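Local coordinates for transcriptional regulator KdgR (Pseudomonas aeruginosa, PDB 5Y6I), which is probably a DNA-binding transcription factor of the IclR family, joining a helix-turn-helix domain to a C-terminal domain related to GAF folds, at residues S96-L101 with V124-Q129; L108-F113 with A130-T135; L198-G203 with A238-P243; G208-S213 with G231-F236. One frame throughout, in Å; residues are numbered along the deposited sequence.

Interaction 1: S96-L101 with V124-Q129; sequences SAAAPL and VVQVEQ
Leu101 lies between Gln126 and Glu128 and offers both the same methyl group. Its CB points toward the strand, CG stands anti to the backbone N (chi1 -175°), and CD2 comes to 3.4 Å from Gln126 CG. The leucine and the glutamine slide past each other in opposite directions. The glutamine chain is extended beyond CG, which carries its amide past the leucine and up to the helix surface. There the amide end meets an alanine: Gln126 NE2 lies 3.2 Å from Ala98 CA and 3.6 Å from Ala98 CB, an approach of an amide to carbon atoms rather than a polar pairing.

Glu128 reaches the leucine from the next position on the same side of the strand. The two side chains cross at a slant, with Glu128 CG 3.7 Å from Leu101 CD2, so it is the aliphatic base of the acid that packs. Its chain bends at chi2 (-61°), and the carboxylate OE1 makes a salt bridge with Arg105 of helix 93-108. The glutamate illustrates how a long acidic residue can give a helix an apolar surface while keeping its head for another partner.

Helix and strand run nearly parallel, their segment axes 17° apart and 9.4 Å at closest approach. Strand 121-128 is outermost in the five-stranded sheet of this chain, and Val125 and Gln126 form a classic beta bulge opposite Leu114 of strand 111-118. Leu101 also touches Cys112 of that strand, while Ala97 and Pro100 pack on Ile255 of helix 244-258.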
loop_
_atom_site.group_PDB
_atom_site.type_symbol
_atom_site.label_atom_id
_atom_site.label_comp_id
_atom_site.label_asym_id
_atom_site.label_seq_id
_atom_site.Cartn_x
_atom_site.Cartn_y
_atom_site.Cartn_z
ATOM N N SER A 96 -8.035 10.818 1.483
ATOM C CA SER A 96 -8.021 10.812 2.946
ATOM C C SER A 96 -7.629 12.169 3.524
ATOM O O SER A 96 -8.003 12.486 4.660
ATOM C CB SER A 96 -7.056 9.741 3.484
ATOM O OG SER A 96 -7.015 8.583 2.665
ATOM N N ALA A 97 -6.855 12.968 2.787
ATOM C CA ALA A 97 -6.331 14.213 3.344
ATOM C C ALA A 97 -7.281 15.396 3.196
ATOM O O ALA A 97 -7.170 16.358 3.966
ATOM C CB ALA A 97 -5.001 14.569 2.686
ATOM N N ALA A 98 -8.215 15.331 2.245
ATOM C CA ALA A 98 -8.962 16.513 1.842
ATOM C C ALA A 98 -9.707 17.157 3.011
ATOM O O ALA A 98 -9.695 18.391 3.152
ATOM C CB ALA A 98 -9.915 16.146 0.709
ATOM N N ALA A 99 -10.355 16.346 3.871
ATOM C CA ALA A 99 -11.072 16.941 5.002
ATOM C C ALA A 99 -10.124 17.480 6.059
ATOM O O ALA A 99 -10.271 18.653 6.445
ATOM C CB ALA A 99 -12.073 15.944 5.597
ATOM N N PRO A 100 -9.155 16.718 6.579
ATOM C CA PRO A 100 -8.301 17.267 7.645
ATOM C C PRO A 100 -7.463 18.475 7.211
ATOM O O PRO A 100 -7.117 19.308 8.066
ATOM C CB PRO A 100 -7.424 16.077 8.040
ATOM C CG PRO A 100 -8.226 14.861 7.629
ATOM C CD PRO A 100 -8.903 15.278 6.362
ATOM N N LEU A 101 -7.127 18.589 5.922
ATOM C CA LEU A 101 -6.448 19.783 5.437
ATOM C C LEU A 101 -7.300 21.020 5.690
ATOM O O LEU A 101 -6.822 22.038 6.210
ATOM C CB LEU A 101 -6.143 19.642 3.941
ATOM C CG LEU A 101 -5.319 20.783 3.313
ATOM C CD1 LEU A 101 -3.846 20.722 3.711
ATOM C CD2 LEU A 101 -5.428 20.818 1.802
ATOM N N VAL A 124 2.602 20.810 -5.697
ATOM C CA VAL A 124 1.433 21.162 -4.897
ATOM C C VAL A 124 0.178 20.768 -5.667
ATOM O O VAL A 124 -0.050 21.240 -6.785
ATOM C CB VAL A 124 1.434 22.656 -4.552
ATOM C CG1 VAL A 124 0.136 23.057 -3.827
ATOM C CG2 VAL A 124 2.688 23.010 -3.732
ATOM N N VAL A 125 -0.633 19.891 -5.075
ATOM C CA VAL A 125 -1.794 19.330 -5.756
ATOM C C VAL A 125 -3.107 19.727 -5.107
ATOM O O VAL A 125 -4.172 19.343 -5.611
ATOM C CB VAL A 125 -1.704 17.792 -5.850
ATOM C CG1 VAL A 125 -0.555 17.391 -6.781
ATOM C CG2 VAL A 125 -1.566 17.180 -4.468
ATOM N N GLN A 126 -3.076 20.489 -4.016
ATOM C CA GLN A 126 -4.299 20.781 -3.281
ATOM C C GLN A 126 -3.999 21.825 -2.204
ATOM O O GLN A 126 -2.984 21.717 -1.509
ATOM C CB GLN A 126 -4.850 19.472 -2.697
ATOM C CG GLN A 126 -5.528 19.530 -1.377
ATOM C CD GLN A 126 -6.253 18.217 -1.051
ATOM O OE1 GLN A 126 -5.989 17.178 -1.652
ATOM N NE2 GLN A 126 -7.172 18.272 -0.102
ATOM N N VAL A 127 -4.876 22.834 -2.074
ATOM C CA VAL A 127 -4.578 24.037 -1.290
ATOM C C VAL A 127 -5.818 24.531 -0.561
ATOM O O VAL A 127 -6.861 24.760 -1.182
ATOM C CB VAL A 127 -4.046 25.178 -2.181
ATOM C CG1 VAL A 127 -4.107 26.520 -1.441
ATOM C CG2 VAL A 127 -2.673 24.880 -2.631
ATOM N N GLU A 128 -5.687 24.771 0.737
ATOM C CA GLU A 128 -6.736 25.426 1.515
ATOM C C GLU A 128 -6.219 26.791 1.947
ATOM O O GLU A 128 -5.310 26.879 2.780
ATOM C CB GLU A 128 -7.142 24.585 2.726
ATOM C CG GLU A 128 -8.037 23.386 2.425
ATOM C CD GLU A 128 -9.368 23.751 1.797
ATOM O OE1 GLU A 128 -9.821 24.913 1.904
ATOM O OE2 GLU A 128 -9.982 22.858 1.200
ATOM N N GLN A 129 -6.796 27.850 1.395
ATOM C CA GLN A 129 -6.273 29.183 1.653
ATOM C C GLN A 129 -6.826 29.749 2.955
ATOM O O GLN A 129 -7.868 29.330 3.456
ATOM C CB GLN A 129 -6.588 30.130 0.498
ATOM C CG GLN A 129 -6.215 29.587 -0.873
ATOM C CD GLN A 129 -6.327 30.653 -1.944
ATOM O OE1 GLN A 129 -6.973 31.684 -1.735
ATOM N NE2 GLN A 129 -5.702 30.418 -3.093
#

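Interaction 2: L108-F113 with A130-T135; sequences LNETCF and AVRAVT
The Arg132 guanidinium, as modelled, is stacked on the Asn109 side-chain amide, the two planes 18° apart. Asn109 ND2 lies over the centre of one guanidinium face, 3.9 Å from Arg132 CZ, and the two side chains reach toward each other tip to tip. Glu110 OE1 and Leu108 O approach the guanidinium obliquely. The link between Glu110 OE1 and Arg132 NH1 is a long salt bridge at 3.8 Å, with carboxylate and guanidinium planes 52° apart. Arg132 NH1 is modelled too close to a neighbouring atom, so both the stack and the salt bridge are doubtful in detail.

Ala130 points its methyl group toward the bend of the other segment. Ala130 CB is 3.4 Å from Asn109 O and 3.8 Å from Glu110 CA. The firmer polar tie belongs to Thr111: its OG1, anti to the carbonyl carbon (chi1 -58°), accepts a hydrogen bond from Ala130 N at 3.0 Å. The same hydroxyl is bonded to Val136 O, so one side chain grips the loop at two points.

Asn109 has positive phi and is the first residue to leave helical geometry after helix 93-108, just before the chain enters strand 111-118. The contact thus fastens a helix-to-strand turn to the loop that leaves neighbouring strand 121-128, at one end of the antiparallel sheet of the GAF-like C-terminal domain found in IclR regulators.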
loop_
_atom_site.group_PDB
_atom_site.type_symbol
_atom_site.label_atom_id
_atom_site.label_comp_id
_atom_site.label_asym_id
_atom_site.label_seq_id
_atom_site.Cartn_x
_atom_site.Cartn_y
_atom_site.Cartn_z
ATOM N N LEU A 108 -5.942 27.140 12.304
ATOM C CA LEU A 108 -4.839 28.084 12.235
ATOM C C LEU A 108 -5.205 29.371 11.522
ATOM O O LEU A 108 -4.535 30.390 11.738
ATOM C CB LEU A 108 -3.651 27.450 11.516
ATOM C CG LEU A 108 -3.210 26.120 12.122
ATOM C CD1 LEU A 108 -2.107 25.495 11.302
ATOM C CD2 LEU A 108 -2.734 26.368 13.547
ATOM N N ASN A 109 -6.255 29.348 10.704
ATOM C CA ASN A 109 -6.491 30.365 9.687
ATOM C C ASN A 109 -5.185 30.723 8.985
ATOM O O ASN A 109 -4.807 31.887 8.864
ATOM C CB ASN A 109 -7.155 31.607 10.269
ATOM C CG ASN A 109 -7.822 32.464 9.197
ATOM O OD1 ASN A 109 -8.089 31.993 8.086
ATOM N ND2 ASN A 109 -8.097 33.723 9.526
ATOM N N GLU A 110 -4.467 29.690 8.553
ATOM C CA GLU A 110 -3.280 29.854 7.734
ATOM C C GLU A 110 -3.402 28.930 6.535
ATOM O O GLU A 110 -4.077 27.898 6.598
ATOM C CB GLU A 110 -1.986 29.565 8.530
ATOM C CG GLU A 110 -1.935 30.231 9.904
ATOM C CD GLU A 110 -1.061 31.488 9.900
ATOM O OE1 GLU A 110 -0.800 32.000 8.787
ATOM O OE2 GLU A 110 -0.665 31.985 10.992
ATOM N N THR A 111 -2.770 29.313 5.428
ATOM C CA THR A 111 -2.872 28.508 4.216
ATOM C C THR A 111 -2.109 27.199 4.395
ATOM O O THR A 111 -0.907 27.207 4.679
ATOM C CB THR A 111 -2.355 29.299 3.014
ATOM O OG1 THR A 111 -3.115 30.504 2.902
ATOM C CG2 THR A 111 -2.536 28.508 1.723
ATOM N N CYS A 112 -2.816 26.075 4.253
ATOM C CA CYS A 112 -2.222 24.740 4.285
ATOM C C CYS A 112 -2.332 24.116 2.903
ATOM O O CYS A 112 -3.305 24.366 2.180
ATOM C CB CYS A 112 -2.910 23.823 5.301
ATOM S SG CYS A 112 -3.149 24.576 6.929
ATOM N N PHE A 113 -1.327 23.321 2.528
ATOM C CA PHE A 113 -1.329 22.678 1.219
ATOM C C PHE A 113 -0.803 21.247 1.308
ATOM O O PHE A 113 -0.098 20.867 2.253
ATOM C CB PHE A 113 -0.529 23.484 0.172
ATOM C CG PHE A 113 0.927 23.758 0.530
ATOM C CD1 PHE A 113 1.951 22.998 -0.025
ATOM C CD2 PHE A 113 1.271 24.845 1.328
ATOM C CE1 PHE A 113 3.300 23.293 0.270
ATOM C CE2 PHE A 113 2.603 25.145 1.624
ATOM C CZ PHE A 113 3.616 24.373 1.101
ATOM N N ALA A 130 -6.079 30.687 3.521
ATOM C CA ALA A 130 -6.588 31.475 4.631
ATOM C C ALA A 130 -7.422 32.616 4.086
ATOM O O ALA A 130 -7.051 33.264 3.101
ATOM C CB ALA A 130 -5.444 32.032 5.480
ATOM N N VAL A 131 -8.559 32.864 4.720
ATOM C CA VAL A 131 -9.384 34.001 4.349
ATOM C C VAL A 131 -8.984 35.139 5.275
ATOM O O VAL A 131 -9.399 35.200 6.429
ATOM C CB VAL A 131 -10.876 33.682 4.423
ATOM C CG1 VAL A 131 -11.303 32.952 3.160
ATOM C CG2 VAL A 131 -11.170 32.830 5.647
ATOM N N ARG A 132 -8.115 36.004 4.783
ATOM C CA ARG A 132 -7.834 37.266 5.434
ATOM C C ARG A 132 -7.851 38.333 4.354
ATOM O O ARG A 132 -7.820 38.018 3.160
ATOM C CB ARG A 132 -6.489 37.237 6.175
ATOM C CG ARG A 132 -6.221 35.938 6.938
ATOM C CD ARG A 132 -4.809 35.916 7.528
ATOM N NE ARG A 132 -4.802 36.022 8.989
ATOM C CZ ARG A 132 -4.468 35.030 9.810
ATOM N NH1 ARG A 132 -4.107 33.871 9.316
ATOM N NH2 ARG A 132 -4.485 35.197 11.124
ATOM N N ALA A 133 -7.931 39.597 4.789
ATOM C CA ALA A 133 -7.960 40.729 3.867
ATOM C C ALA A 133 -7.033 40.499 2.682
ATOM O O ALA A 133 -7.430 40.633 1.520
ATOM C CB ALA A 133 -7.579 42.010 4.612
ATOM N N VAL A 134 -5.802 40.102 2.965
ATOM C CA VAL A 134 -4.842 39.732 1.938
ATOM C C VAL A 134 -4.015 38.588 2.497
ATOM O O VAL A 134 -3.654 38.610 3.675
ATOM C CB VAL A 134 -3.976 40.947 1.555
ATOM C CG1 VAL A 134 -2.766 40.494 0.804
ATOM C CG2 VAL A 134 -4.765 41.909 0.719
ATOM N N THR A 135 -3.763 37.554 1.693
ATOM C CA THR A 135 -2.971 36.426 2.192
ATOM C C THR A 135 -2.058 35.891 1.102
ATOM O O THR A 135 -2.363 35.978 -0.089
ATOM C CB THR A 135 -3.820 35.246 2.693
ATOM O OG1 THR A 135 -4.249 34.452 1.580
ATOM C CG2 THR A 135 -5.056 35.736 3.457
#

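Interaction 3: L198-G203 with A238-P243; sequences LHAIHG and AEEQGP
Leu198 and Glu240 begin a contact between an edge strand and the loop before helix 244-258; within this chain, strand 199-202 is outermost in the antiparallel sheet of the GAF-like domain. Leu198 CB points toward the loop, and CD2 comes 3.7 Å from Glu240 CG. The leucine lies askew to the glutamate, its methyl group against the aliphatic part of the acid.

His199 points away from the loop, into a layer formed by Leu153 and Val154 of helix 150-158 and by Leu189 and Ile193 of helix 183-196. Its ring is nevertheless near the carboxylate, with His199 ND1 3.7 Å from Glu240 OE1 and the ring and carboxylate planes 55° apart. The stronger polar partner of that carboxylate is Arg196, whose NH1 forms a salt bridge with OE1.

Ala200 faces the loop. Its CB packs 3.6 Å from Glu240 CG, and Glu240, extended beyond CG, places OE1 3.5 Å from Ala200 N. The flanking residues His199 and Ile201 make the backbone bonds to strand 209-217. Ile201 again turns away, toward Ser150, so that strand alternation sends successive side chains to the helical layer and to the loop. On the loop side a turn is closed by Gly242 N, which donates to Glu239 O at 3.0 Å.

His202 ends the walk. With its CG anti to the carbonyl carbon (chi1 -44°), the ring turns an edge to the loop backbone: Ala238 O lies near the ring plane, 3.2 Å from His202 CE1.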
loop_
_atom_site.group_PDB
_atom_site.type_symbol
_atom_site.label_atom_id
_atom_site.label_comp_id
_atom_site.label_asym_id
_atom_site.label_seq_id
_atom_site.Cartn_x
_atom_site.Cartn_y
_atom_site.Cartn_z
ATOM N N LEU A 198 9.130 16.908 11.487
ATOM C CA LEU A 198 8.654 18.016 10.660
ATOM C C LEU A 198 9.826 18.949 10.391
ATOM O O LEU A 198 10.950 18.722 10.856
ATOM C CB LEU A 198 7.476 18.773 11.304
ATOM C CG LEU A 198 7.462 19.390 12.714
ATOM C CD1 LEU A 198 7.506 18.352 13.788
ATOM C CD2 LEU A 198 8.576 20.399 12.942
ATOM N N HIS A 199 9.551 20.025 9.657
ATOM C CA HIS A 199 10.585 21.016 9.388
ATOM C C HIS A 199 9.976 22.393 9.186
ATOM O O HIS A 199 8.968 22.543 8.491
ATOM C CB HIS A 199 11.410 20.657 8.155
ATOM C CG HIS A 199 12.664 21.451 8.048
ATOM N ND1 HIS A 199 13.674 21.356 8.980
ATOM C CD2 HIS A 199 13.047 22.404 7.164
ATOM C CE1 HIS A 199 14.641 22.199 8.656
ATOM N NE2 HIS A 199 14.282 22.850 7.561
ATOM N N ALA A 200 10.623 23.396 9.779
ATOM C CA ALA A 200 10.271 24.800 9.636
ATOM C C ALA A 200 11.302 25.527 8.776
ATOM O O ALA A 200 12.490 25.193 8.791
ATOM C CB ALA A 200 10.187 25.479 11.006
ATOM N N ILE A 201 10.836 26.521 8.015
ATOM C CA ILE A 201 11.711 27.394 7.235
ATOM C C ILE A 201 11.251 28.836 7.397
ATOM O O ILE A 201 10.050 29.135 7.354
ATOM C CB ILE A 201 11.762 27.032 5.733
ATOM C CG1 ILE A 201 10.433 27.379 5.034
ATOM C CG2 ILE A 201 12.178 25.578 5.546
ATOM C CD1 ILE A 201 10.538 27.584 3.526
ATOM N N HIS A 202 12.213 29.732 7.564
ATOM C CA HIS A 202 11.950 31.153 7.745
ATOM C C HIS A 202 12.370 31.853 6.451
ATOM O O HIS A 202 13.512 32.288 6.303
ATOM C CB HIS A 202 12.697 31.673 8.976
ATOM C CG HIS A 202 12.597 30.759 10.160
ATOM N ND1 HIS A 202 11.441 30.078 10.477
ATOM C CD2 HIS A 202 13.521 30.374 11.074
ATOM C CE1 HIS A 202 11.648 29.335 11.550
ATOM N NE2 HIS A 202 12.904 29.490 11.929
ATOM N N GLY A 203 11.441 31.931 5.498
ATOM C CA GLY A 203 11.682 32.674 4.276
ATOM C C GLY A 203 12.645 32.052 3.293
ATOM O O GLY A 203 12.956 32.686 2.280
ATOM N N ALA A 238 6.520 30.228 12.575
ATOM C CA ALA A 238 6.747 28.852 12.130
ATOM C C ALA A 238 7.825 28.199 12.993
ATOM O O ALA A 238 8.944 27.928 12.557
ATOM C CB ALA A 238 7.124 28.820 10.656
ATOM N N GLU A 239 7.462 27.946 14.247
ATOM C CA GLU A 239 8.364 27.326 15.206
ATOM C C GLU A 239 8.053 25.840 15.320
ATOM O O GLU A 239 6.890 25.454 15.475
ATOM C CB GLU A 239 8.270 28.013 16.569
ATOM C CG GLU A 239 9.309 29.108 16.730
ATOM C CD GLU A 239 9.250 29.793 18.076
ATOM O OE1 GLU A 239 8.841 30.974 18.132
ATOM O OE2 GLU A 239 9.621 29.149 19.078
ATOM N N GLU A 240 9.102 25.013 15.245
ATOM C CA GLU A 240 8.961 23.560 15.199
ATOM C C GLU A 240 8.271 22.984 16.430
ATOM O O GLU A 240 7.944 21.793 16.428
ATOM C CB GLU A 240 10.338 22.895 15.017
ATOM C CG GLU A 240 10.965 23.116 13.637
ATOM C CD GLU A 240 12.332 22.466 13.470
ATOM O OE1 GLU A 240 12.899 22.556 12.357
ATOM O OE2 GLU A 240 12.848 21.875 14.443
ATOM N N GLN A 241 8.030 23.790 17.469
ATOM C CA GLN A 241 7.316 23.298 18.640
ATOM C C GLN A 241 6.280 24.310 19.134
ATOM O O GLN A 241 6.040 24.423 20.340
ATOM C CB GLN A 241 8.298 22.941 19.755
ATOM C CG GLN A 241 7.740 21.974 20.781
ATOM C CD GLN A 241 8.810 21.459 21.715
ATOM O OE1 GLN A 241 9.226 22.148 22.654
ATOM N NE2 GLN A 241 9.266 20.238 21.464
ATOM N N GLY A 242 5.651 25.043 18.222
ATOM C CA GLY A 242 4.627 25.987 18.592
ATOM C C GLY A 242 3.273 25.483 18.163
ATOM O O GLY A 242 3.144 24.880 17.098
ATOM N N PRO A 243 2.220 25.744 18.981
ATOM C CA PRO A 243 0.896 25.147 18.743
ATOM C C PRO A 243 0.470 24.903 17.293
ATOM O O PRO A 243 -0.415 24.072 17.069
ATOM C CB PRO A 243 -0.028 26.133 19.453
ATOM C CG PRO A 243 0.780 26.548 20.651
ATOM C CD PRO A 243 2.234 26.529 20.228
#

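Interaction 4: G208-S213 with G231-F236; sequences GVEALS and GPASIF
Glu210 is bent at chi2 (62°), and the bend brings its carboxylate against Ala233, where OE1 lies 3.5 Å from Ala233 CB. Phe236 instead has CG anti to the backbone N (chi1 -178°), and the ring lies with its edge toward strand 209-217. Two groups meet that edge near the ring plane: Glu210 O is 3.5 Å from Phe236 CD1, and Leu212 CB is 4.2 Å from Phe236 CZ. The carbonyl thus faces the rim of the ring and not its pi surface.

The backbones supply the cohesion. Glu210 and Gly231 are an antiparallel hydrogen-bonded pair: Glu210 N donates to Gly231 O at 2.9 Å, and Gly231 N returns a bond to Glu210 O at 3.0 Å. Val209 and Pro232 follow as a non-hydrogen-bonded pair. Beyond them the ladder ends in a longer bond of 3.3 Å from Ala233 N to Gly208 O. Pro232 CA makes a CA-H...O contact with the same oxygen.

After Pro232 the chain coils back, with a bond from Phe236 N to Pro232 O at 3.2 Å. The phenyl ring lies against strand 209-217, and Leu212 and Phe236 also touch helix 244-258. The arrangement is the open end of an antiparallel beta hairpin, strands 209-217 and 223-232, within the sheet of the GAF-like IclR domain.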
loop_
_atom_site.group_PDB
_atom_site.type_symbol
_atom_site.label_atom_id
_atom_site.label_comp_id
_atom_site.label_asym_id
_atom_site.label_seq_id
_atom_site.Cartn_x
_atom_site.Cartn_y
_atom_site.Cartn_z
ATOM N N GLY A 208 10.393 36.531 4.455
ATOM C CA GLY A 208 9.129 37.046 4.917
ATOM C C GLY A 208 7.969 36.081 4.825
ATOM O O GLY A 208 6.877 36.421 5.284
ATOM N N VAL A 209 8.136 34.892 4.244
ATOM C CA VAL A 209 7.092 33.872 4.336
ATOM C C VAL A 209 7.673 32.667 5.051
ATOM O O VAL A 209 8.750 32.174 4.694
ATOM C CB VAL A 209 6.469 33.494 2.971
ATOM C CG1 VAL A 209 6.108 34.701 2.183
ATOM C CG2 VAL A 209 7.286 32.578 2.171
ATOM N N GLU A 210 6.991 32.241 6.103
ATOM C CA GLU A 210 7.424 31.123 6.920
ATOM C C GLU A 210 6.521 29.924 6.657
ATOM O O GLU A 210 5.291 30.059 6.615
ATOM C CB GLU A 210 7.420 31.506 8.401
ATOM C CG GLU A 210 8.673 32.250 8.862
ATOM C CD GLU A 210 8.886 33.573 8.156
ATOM O OE1 GLU A 210 7.908 34.101 7.589
ATOM O OE2 GLU A 210 10.029 34.095 8.170
ATOM N N ALA A 211 7.132 28.759 6.464
ATOM C CA ALA A 211 6.398 27.533 6.211
ATOM C C ALA A 211 6.704 26.506 7.291
ATOM O O ALA A 211 7.629 26.652 8.093
ATOM C CB ALA A 211 6.723 26.960 4.825
ATOM N N LEU A 212 5.885 25.464 7.307
ATOM C CA LEU A 212 6.031 24.357 8.235
ATOM C C LEU A 212 5.524 23.131 7.502
ATOM O O LEU A 212 4.516 23.212 6.795
ATOM C CB LEU A 212 5.240 24.598 9.516
ATOM C CG LEU A 212 5.561 23.750 10.739
ATOM C CD1 LEU A 212 6.838 24.262 11.384
ATOM C CD2 LEU A 212 4.400 23.770 11.728
ATOM N N SER A 213 6.234 22.012 7.652
ATOM C CA SER A 213 6.006 20.840 6.820
ATOM C C SER A 213 6.188 19.560 7.614
ATOM O O SER A 213 7.156 19.424 8.371
ATOM C CB SER A 213 6.970 20.810 5.642
ATOM O OG SER A 213 6.880 22.000 4.900
ATOM N N GLY A 231 2.676 31.183 5.718
ATOM C CA GLY A 231 2.217 32.500 6.088
ATOM C C GLY A 231 3.350 33.418 6.508
ATOM O O GLY A 231 4.331 32.994 7.113
ATOM N N PRO A 232 3.221 34.713 6.217
ATOM C CA PRO A 232 4.297 35.659 6.550
ATOM C C PRO A 232 4.574 35.760 8.050
ATOM O O PRO A 232 3.725 35.455 8.889
ATOM C CB PRO A 232 3.777 36.998 5.996
ATOM C CG PRO A 232 2.772 36.630 4.966
ATOM C CD PRO A 232 2.116 35.376 5.507
ATOM N N ALA A 233 5.779 36.268 8.365
ATOM C CA ALA A 233 6.360 36.179 9.710
ATOM C C ALA A 233 5.496 36.832 10.782
ATOM O O ALA A 233 5.434 36.332 11.914
ATOM C CB ALA A 233 7.756 36.814 9.721
ATOM N N SER A 234 4.867 37.967 10.454
ATOM C CA SER A 234 3.967 38.712 11.330
ATOM C C SER A 234 2.938 37.829 12.029
ATOM O O SER A 234 3.046 37.609 13.240
ATOM C CB SER A 234 3.295 39.854 10.547
ATOM O OG SER A 234 2.840 39.490 9.252
ATOM N N ILE A 235 1.949 37.308 11.303
ATOM C CA ILE A 235 0.910 36.550 11.996
ATOM C C ILE A 235 1.414 35.167 12.395
ATOM O O ILE A 235 1.144 34.706 13.508
ATOM C CB ILE A 235 -0.379 36.457 11.155
ATOM C CG1 ILE A 235 -1.552 35.988 12.027
ATOM C CG2 ILE A 235 -0.207 35.525 9.951
ATOM C CD1 ILE A 235 -2.076 37.042 12.990
ATOM N N PHE A 236 2.162 34.495 11.515
ATOM C CA PHE A 236 2.501 33.084 11.673
ATOM C C PHE A 236 3.946 32.934 12.131
ATOM O O PHE A 236 4.879 33.281 11.395
ATOM C CB PHE A 236 2.281 32.312 10.370
ATOM C CG PHE A 236 2.578 30.823 10.477
ATOM C CD1 PHE A 236 3.078 30.125 9.388
ATOM C CD2 PHE A 236 2.355 30.126 11.660
ATOM C CE1 PHE A 236 3.363 28.765 9.473
ATOM C CE2 PHE A 236 2.637 28.770 11.747
ATOM C CZ PHE A 236 3.142 28.090 10.651
#

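Overall arrangement
All four contacts gather on one five-stranded antiparallel sheet, yet each treats it differently. Interaction 1 lies on strand 121-128 and interaction 2 on its neighbour 111-118; they touch through a probable backbone bond from Glu128 to Cys112. Interaction 4 joins two strands by a short antiparallel ladder, whereas interaction 3, the most buried, brings a loop to the far edge strand largely by side-chain packing. These two also adjoin, interaction 4 being nested within the chain loop that interaction 3 closes. Interaction 2, partly exposed, depends on a threonine hydroxyl bonded to loop backbone, the stack being less certain, and meets interaction 4 where Glu110 packs on Phe236. Interaction 1 binds a helix through mainly aliphatic surfaces.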